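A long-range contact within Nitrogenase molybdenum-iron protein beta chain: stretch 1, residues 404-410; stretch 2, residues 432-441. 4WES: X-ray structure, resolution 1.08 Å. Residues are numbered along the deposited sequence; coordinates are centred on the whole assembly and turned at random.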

ATOM      1  N   ILE B 404      -4.872  -6.043  12.717  1.00  9.00           N
ATOM      2  CA  ILE B 404      -5.610  -4.832  12.370  1.00  8.89           C
ATOM      3  C   ILE B 404      -4.962  -4.170  11.161  1.00  8.72           C
ATOM      4  O   ILE B 404      -3.749  -3.914  11.171  1.00  9.33           O
ATOM      5  CB  ILE B 404      -5.600  -3.806  13.534  1.00  8.84           C
ATOM      6  CG1 ILE B 404      -6.082  -4.403  14.841  1.00 10.45           C
ATOM      7  CG2 ILE B 404      -6.456  -2.602  13.181  1.00  9.57           C
ATOM      8  CD1 ILE B 404      -5.757  -3.565  16.043  1.00 11.21           C
ATOM      9  N   PRO B 405      -5.763  -3.837  10.136  1.00  8.47           N
ATOM     10  CA  PRO B 405      -5.218  -3.013   9.014  1.00  8.94           C
ATOM     11  C   PRO B 405      -4.572  -1.751   9.539  1.00  8.42           C
ATOM     12  O   PRO B 405      -5.135  -1.069  10.384  1.00  9.05           O
ATOM     13  CB  PRO B 405      -6.465  -2.731   8.169  1.00  9.65           C
ATOM     14  CG  PRO B 405      -7.345  -3.909   8.435  1.00 10.02           C
ATOM     15  CD  PRO B 405      -7.175  -4.196   9.907  1.00  9.40           C
ATOM     16  N   PHE B 406      -3.376  -1.463   9.000  1.00  8.20           N
ATOM     17  CA  PHE B 406      -2.482  -0.497   9.614  1.00  8.29           C
ATOM     18  C   PHE B 406      -2.013   0.558   8.618  1.00  8.11           C
ATOM     19  O   PHE B 406      -1.468   0.230   7.572  1.00  9.08           O
ATOM     20  CB  PHE B 406      -1.282  -1.238  10.211  1.00  8.70           C
ATOM     21  CG  PHE B 406      -0.239  -0.368  10.877  1.00  8.26           C
ATOM     22  CD1 PHE B 406      -0.587   0.588  11.809  1.00  9.84           C
ATOM     23  CD2 PHE B 406       1.114  -0.542  10.586  1.00  8.96           C
ATOM     24  CE1 PHE B 406       0.374   1.388  12.408  1.00  9.47           C
ATOM     25  CE2 PHE B 406       2.071   0.254  11.188  1.00  9.43           C
ATOM     26  CZ  PHE B 406       1.701   1.211  12.105  1.00  9.09           C
ATOM     27  N   VAL B 407      -2.197   1.838   8.968  1.00  8.13           N
ATOM     28  CA  VAL B 407      -1.720   2.985   8.230  1.00  8.62           C
ATOM     29  C   VAL B 407      -0.651   3.705   9.032  1.00  7.94           C
ATOM     30  O   VAL B 407      -0.932   4.200  10.119  1.00  9.78           O
ATOM     31  CB  VAL B 407      -2.868   3.926   7.872  1.00 10.45           C
ATOM     32  CG1 VAL B 407      -2.375   5.189   7.170  1.00 12.32           C
ATOM     33  CG2 VAL B 407      -3.901   3.180   7.023  1.00 13.05           C
ATOM     34  N   ARG B 408       0.536   3.801   8.453  1.00  8.60           N
ATOM     35  CA  ARG B 408       1.625   4.568   9.051  1.00  8.33           C
ATOM     36  C   ARG B 408       1.383   6.063   8.857  1.00  8.54           C
ATOM     37  O   ARG B 408       1.164   6.513   7.717  1.00  9.84           O
ATOM     38  CB  ARG B 408       2.947   4.152   8.440  1.00  8.56           C
ATOM     39  CG  ARG B 408       3.410   2.792   8.901  1.00  8.70           C
ATOM     40  CD  ARG B 408       4.551   2.244   8.058  1.00  9.49           C
ATOM     41  NE  ARG B 408       5.022   0.969   8.593  1.00  9.57           N
ATOM     42  CZ  ARG B 408       4.435  -0.216   8.400  1.00  8.74           C
ATOM     43  NH1 ARG B 408       3.377  -0.305   7.622  1.00  9.91           N
ATOM     44  NH2 ARG B 408       4.896  -1.263   9.040  1.00 10.60           N
ATOM     45  N   PHE B 409       1.443   6.834   9.927  1.00  8.40           N
ATOM     46  CA  PHE B 409       1.092   8.259   9.907  1.00  8.40           C
ATOM     47  C   PHE B 409       1.864   8.955  11.003  1.00  9.25           C
ATOM     48  O   PHE B 409       2.069   8.384  12.079  1.00 12.00           O
ATOM     49  CB  PHE B 409      -0.421   8.350  10.155  1.00  9.56           C
ATOM     50  CG  PHE B 409      -0.990   9.742  10.189  1.00 10.31           C
ATOM     51  CD1 PHE B 409      -1.512  10.300   9.055  1.00 11.10           C
ATOM     52  CD2 PHE B 409      -1.040  10.441  11.360  1.00 11.53           C
ATOM     53  CE1 PHE B 409      -2.069  11.581   9.091  1.00 15.10           C
ATOM     54  CE2 PHE B 409      -1.595  11.708  11.408  1.00 13.62           C
ATOM     55  CZ  PHE B 409      -2.103  12.282  10.278  1.00 14.66           C
ATOM     56  N   GLY B 410       2.315  10.172  10.757  1.00  9.79           N
ATOM     57  CA  GLY B 410       2.966  10.963  11.792  1.00 11.00           C
ATOM     58  C   GLY B 410       4.433  10.655  11.929  1.00  9.43           C
ATOM     59  O   GLY B 410       5.154  10.563  10.943  1.00 10.50           O
ATOM     60  N   ARG B 432      -4.767  10.712  -1.011  1.00  9.50           N
ATOM     61  CA  ARG B 432      -3.786   9.677  -0.703  1.00 11.12           C
ATOM     62  C   ARG B 432      -4.169   8.895   0.533  1.00  9.79           C
ATOM     63  O   ARG B 432      -4.038   7.653   0.569  1.00 10.36           O
ATOM     64  CB  ARG B 432      -2.407  10.295  -0.527  1.00 14.82           C
ATOM     65  CG  ARG B 432      -1.796  10.855  -1.812  1.00 23.42           C
ATOM     66  CD  ARG B 432      -1.145   9.782  -2.689  1.00 49.44           C
ATOM     67  NE  ARG B 432      -0.161   8.959  -1.982  1.00 92.94           N
ATOM     68  CZ  ARG B 432       0.466   7.899  -2.498  1.00111.79           C
ATOM     69  NH1 ARG B 432       0.240   7.502  -3.749  1.00 75.22           N
ATOM     70  NH2 ARG B 432       1.330   7.227  -1.753  1.00137.33           N
ATOM     71  N   LEU B 433      -4.675   9.573   1.562  1.00  9.54           N
ATOM     72  CA  LEU B 433      -5.125   8.898   2.785  1.00  9.74           C
ATOM     73  C   LEU B 433      -6.287   7.952   2.522  1.00  9.27           C
ATOM     74  O   LEU B 433      -6.308   6.826   3.049  1.00  9.86           O
ATOM     75  CB  LEU B 433      -5.507   9.914   3.863  1.00 10.36           C
ATOM     76  CG  LEU B 433      -4.354  10.587   4.586  1.00 11.56           C
ATOM     77  CD1 LEU B 433      -4.880  11.749   5.410  1.00 14.48           C
ATOM     78  CD2 LEU B 433      -3.556   9.599   5.437  1.00 15.62           C
ATOM     79  N   VAL B 434      -7.290   8.383   1.750  1.00  9.39           N
ATOM     80  CA  VAL B 434      -8.403   7.502   1.498  1.00  9.54           C
ATOM     81  C   VAL B 434      -7.982   6.273   0.713  1.00  8.90           C
ATOM     82  O   VAL B 434      -8.421   5.160   0.996  1.00  9.18           O
ATOM     83  CB  VAL B 434      -9.561   8.216   0.765  1.00 10.07           C
ATOM     84  CG1 VAL B 434     -10.714   7.282   0.457  1.00 10.37           C
ATOM     85  CG2 VAL B 434     -10.033   9.404   1.618  1.00 12.11           C
ATOM     86  N   GLU B 435      -7.108   6.453  -0.269  1.00  8.81           N
ATOM     87  CA  GLU B 435      -6.560   5.314  -0.995  1.00  8.88           C
ATOM     88  C   GLU B 435      -5.828   4.357  -0.059  1.00  8.63           C
ATOM     89  O   GLU B 435      -6.039   3.148  -0.117  1.00  9.15           O
ATOM     90  CB  GLU B 435      -5.643   5.789  -2.113  1.00 10.45           C
ATOM     91  CG  GLU B 435      -5.094   4.633  -2.909  1.00 10.22           C
ATOM     92  CD  GLU B 435      -4.044   4.966  -3.909  1.00 12.68           C
ATOM     93  OE1 GLU B 435      -3.380   6.046  -3.784  1.00 13.57           O
ATOM     94  OE2 GLU B 435      -3.838   4.125  -4.803  1.00 17.02           O
ATOM     95  N   GLU B 436      -4.975   4.914   0.789  1.00  8.51           N
ATOM     96  CA  GLU B 436      -4.216   4.046   1.701  1.00  9.36           C
ATOM     97  C   GLU B 436      -5.104   3.292   2.674  1.00  8.64           C
ATOM     98  O   GLU B 436      -4.916   2.097   2.914  1.00  9.47           O
ATOM     99  CB  GLU B 436      -3.220   4.889   2.478  1.00 11.23           C
ATOM    100  CG  GLU B 436      -2.196   4.132   3.264  1.00 15.34           C
ATOM    101  CD  GLU B 436      -1.092   5.066   3.808  1.00 26.91           C
ATOM    102  OE1 GLU B 436      -1.284   6.337   3.931  1.00 22.13           O
ATOM    103  OE2 GLU B 436      -0.044   4.525   4.178  1.00 39.71           O
ATOM    104  N   ILE B 437      -6.080   3.982   3.263  1.00  8.37           N
ATOM    105  CA  ILE B 437      -7.006   3.370   4.193  1.00  8.73           C
ATOM    106  C   ILE B 437      -7.792   2.261   3.517  1.00  8.57           C
ATOM    107  O   ILE B 437      -7.927   1.145   4.049  1.00  8.80           O
ATOM    108  CB  ILE B 437      -7.946   4.445   4.801  1.00  9.17           C
ATOM    109  CG1 ILE B 437      -7.187   5.349   5.775  1.00  9.59           C
ATOM    110  CG2 ILE B 437      -9.145   3.793   5.491  1.00  9.79           C
ATOM    111  CD1 ILE B 437      -7.893   6.623   6.170  1.00 11.33           C
ATOM    112  N   THR B 438      -8.376   2.564   2.354  1.00  8.15           N
ATOM    113  CA  THR B 438      -9.185   1.553   1.693  1.00  8.76           C
ATOM    114  C   THR B 438      -8.310   0.406   1.184  1.00  7.87           C
ATOM    115  O   THR B 438      -8.747  -0.751   1.201  1.00  8.51           O
ATOM    116  CB  THR B 438     -10.099   2.143   0.625  1.00 10.00           C
ATOM    117  OG1 THR B 438      -9.360   2.828  -0.369  1.00 11.07           O
ATOM    118  CG2 THR B 438     -11.078   3.104   1.234  1.00 11.63           C
ATOM    119  N   ASN B 439      -7.102   0.710   0.713  1.00  7.75           N
ATOM    120  CA  ASN B 439      -6.199  -0.357   0.287  1.00  9.20           C
ATOM    121  C   ASN B 439      -5.946  -1.348   1.424  1.00  8.38           C
ATOM    122  O   ASN B 439      -5.958  -2.569   1.211  1.00  8.97           O
ATOM    123  CB  ASN B 439      -4.840   0.188  -0.158  1.00  8.88           C
ATOM    124  CG  ASN B 439      -4.802   0.754  -1.562  1.00 10.24           C
ATOM    125  OD1 ASN B 439      -5.768   0.711  -2.312  1.00 10.99           O
ATOM    126  ND2 ASN B 439      -3.648   1.293  -1.905  1.00 13.31           N
ATOM    127  N   VAL B 440      -5.633  -0.866   2.638  1.00  8.48           N
ATOM    128  CA  VAL B 440      -5.291  -1.795   3.706  1.00  8.91           C
ATOM    129  C   VAL B 440      -6.499  -2.575   4.201  1.00  8.22           C
ATOM    130  O   VAL B 440      -6.389  -3.774   4.548  1.00  8.99           O
ATOM    131  CB  VAL B 440      -4.546  -1.134   4.892  1.00  9.64           C
ATOM    132  CG1 VAL B 440      -3.213  -0.593   4.472  1.00 12.76           C
ATOM    133  CG2 VAL B 440      -5.340  -0.114   5.678  1.00  8.88           C
ATOM    134  N   ILE B 441      -7.682  -1.956   4.159  1.00  8.12           N
ATOM    135  CA  ILE B 441      -8.919  -2.648   4.505  1.00  8.14           C
ATOM    136  C   ILE B 441      -9.202  -3.738   3.492  1.00  8.59           C
ATOM    137  O   ILE B 441      -9.483  -4.898   3.854  1.00  8.79           O
ATOM    138  CB  ILE B 441     -10.085  -1.639   4.637  1.00  9.55           C
ATOM    139  CG1 ILE B 441      -9.887  -0.794   5.912  1.00 10.25           C
ATOM    140  CG2 ILE B 441     -11.430  -2.334   4.577  1.00 10.59           C
ATOM    141  CD1 ILE B 441     -10.819   0.396   5.992  1.00 11.34           C
TER
HETATM  142  O   HOH W   1      -0.126   1.747   5.381  1.00182.65           O
HETATM  143  O   HOH W   2      -0.464   8.122   6.219  1.00 16.25           O
HETATM  144  O   HOH W   3       2.111   5.814   5.101  1.00 21.80           O

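A short strand, 406-408, lies against the helix 432-441. The two run roughly antiparallel, at 148° between their N-to-C directions, and their axes come within 8.3 Å. The contact buries 364 Å² in all. No direct hydrogen bond crosses it. Apolar packing and three bridging waters join the two sides.

Ile404 does not reach the helix. The contact starts at Pro405, whose CA-to-CB bond points toward it. Pro405 CB lies 3.8 Å from Val440 CG2 and also 3.8 Å from Val440 O. The backbones come close here: Pro405 CA and Val440 CA are 5.4 Å apart.

The CA-to-CB bond of Phe406 points away from the helix, and its backbone carbonyl makes the contact. Phe406 O sits 3.7 Å from Val440 CG1. Water 1 donates to this same carbonyl, with its oxygen 3.0 Å from Phe406 O, and also to the helix, 3.0 Å from Glu436 OE2.

Val407 is buried and points toward the helix. It has the largest covered area of any residue in the contact, 80 Å². Its CG2 packs 3.8 Å from Val440 CG2 and 4.1 Å from Ile437 CG1. Its CG1 lies 3.6 Å from Glu436 CD. A short, branched apolar side chain suits this buried place: CG2 packs on Val440 and Ile437, and CG1 lies against the Glu436 carboxylate carbon. Val440 complements it on the helix, its CG2 touching both Pro405 and Val407. Glu436 and Val440 are one helical turn apart, linked by the backbone hydrogen bond from Val440 N to Glu436 O (3.1 Å), and both point toward the strand.

Arg408 is set sideways, and its guanidinium group is hydrogen-bonded elsewhere in the structure. Its carbonyl serves this contact. Arg408 O and Glu436 OE2 are 4.2 Å apart, too far for a direct hydrogen bond, and waters bridge the two residues. Water 2 donates to Arg408 O at 2.7 Å and to Glu436 OE1 at 3.0 Å. Water 3 donates to Arg408 O at 2.9 Å and to Glu436 OE2 at 2.7 Å. Glu436 has chi1 and chi2 both t, an extended form that carries its carboxylate to these waters. Both carboxylate oxygens are used.

Phe409 is buried and points toward the helix. Its CD1 meets Leu433 CD2 at 4.2 Å, with the methyl at the ring edge, near the ring plane. Leu433 starts sideways, but its end comes nearer to the strand side. Gly410 makes no contact. Its backbone angles, 84/-137, by themselves call for glycine.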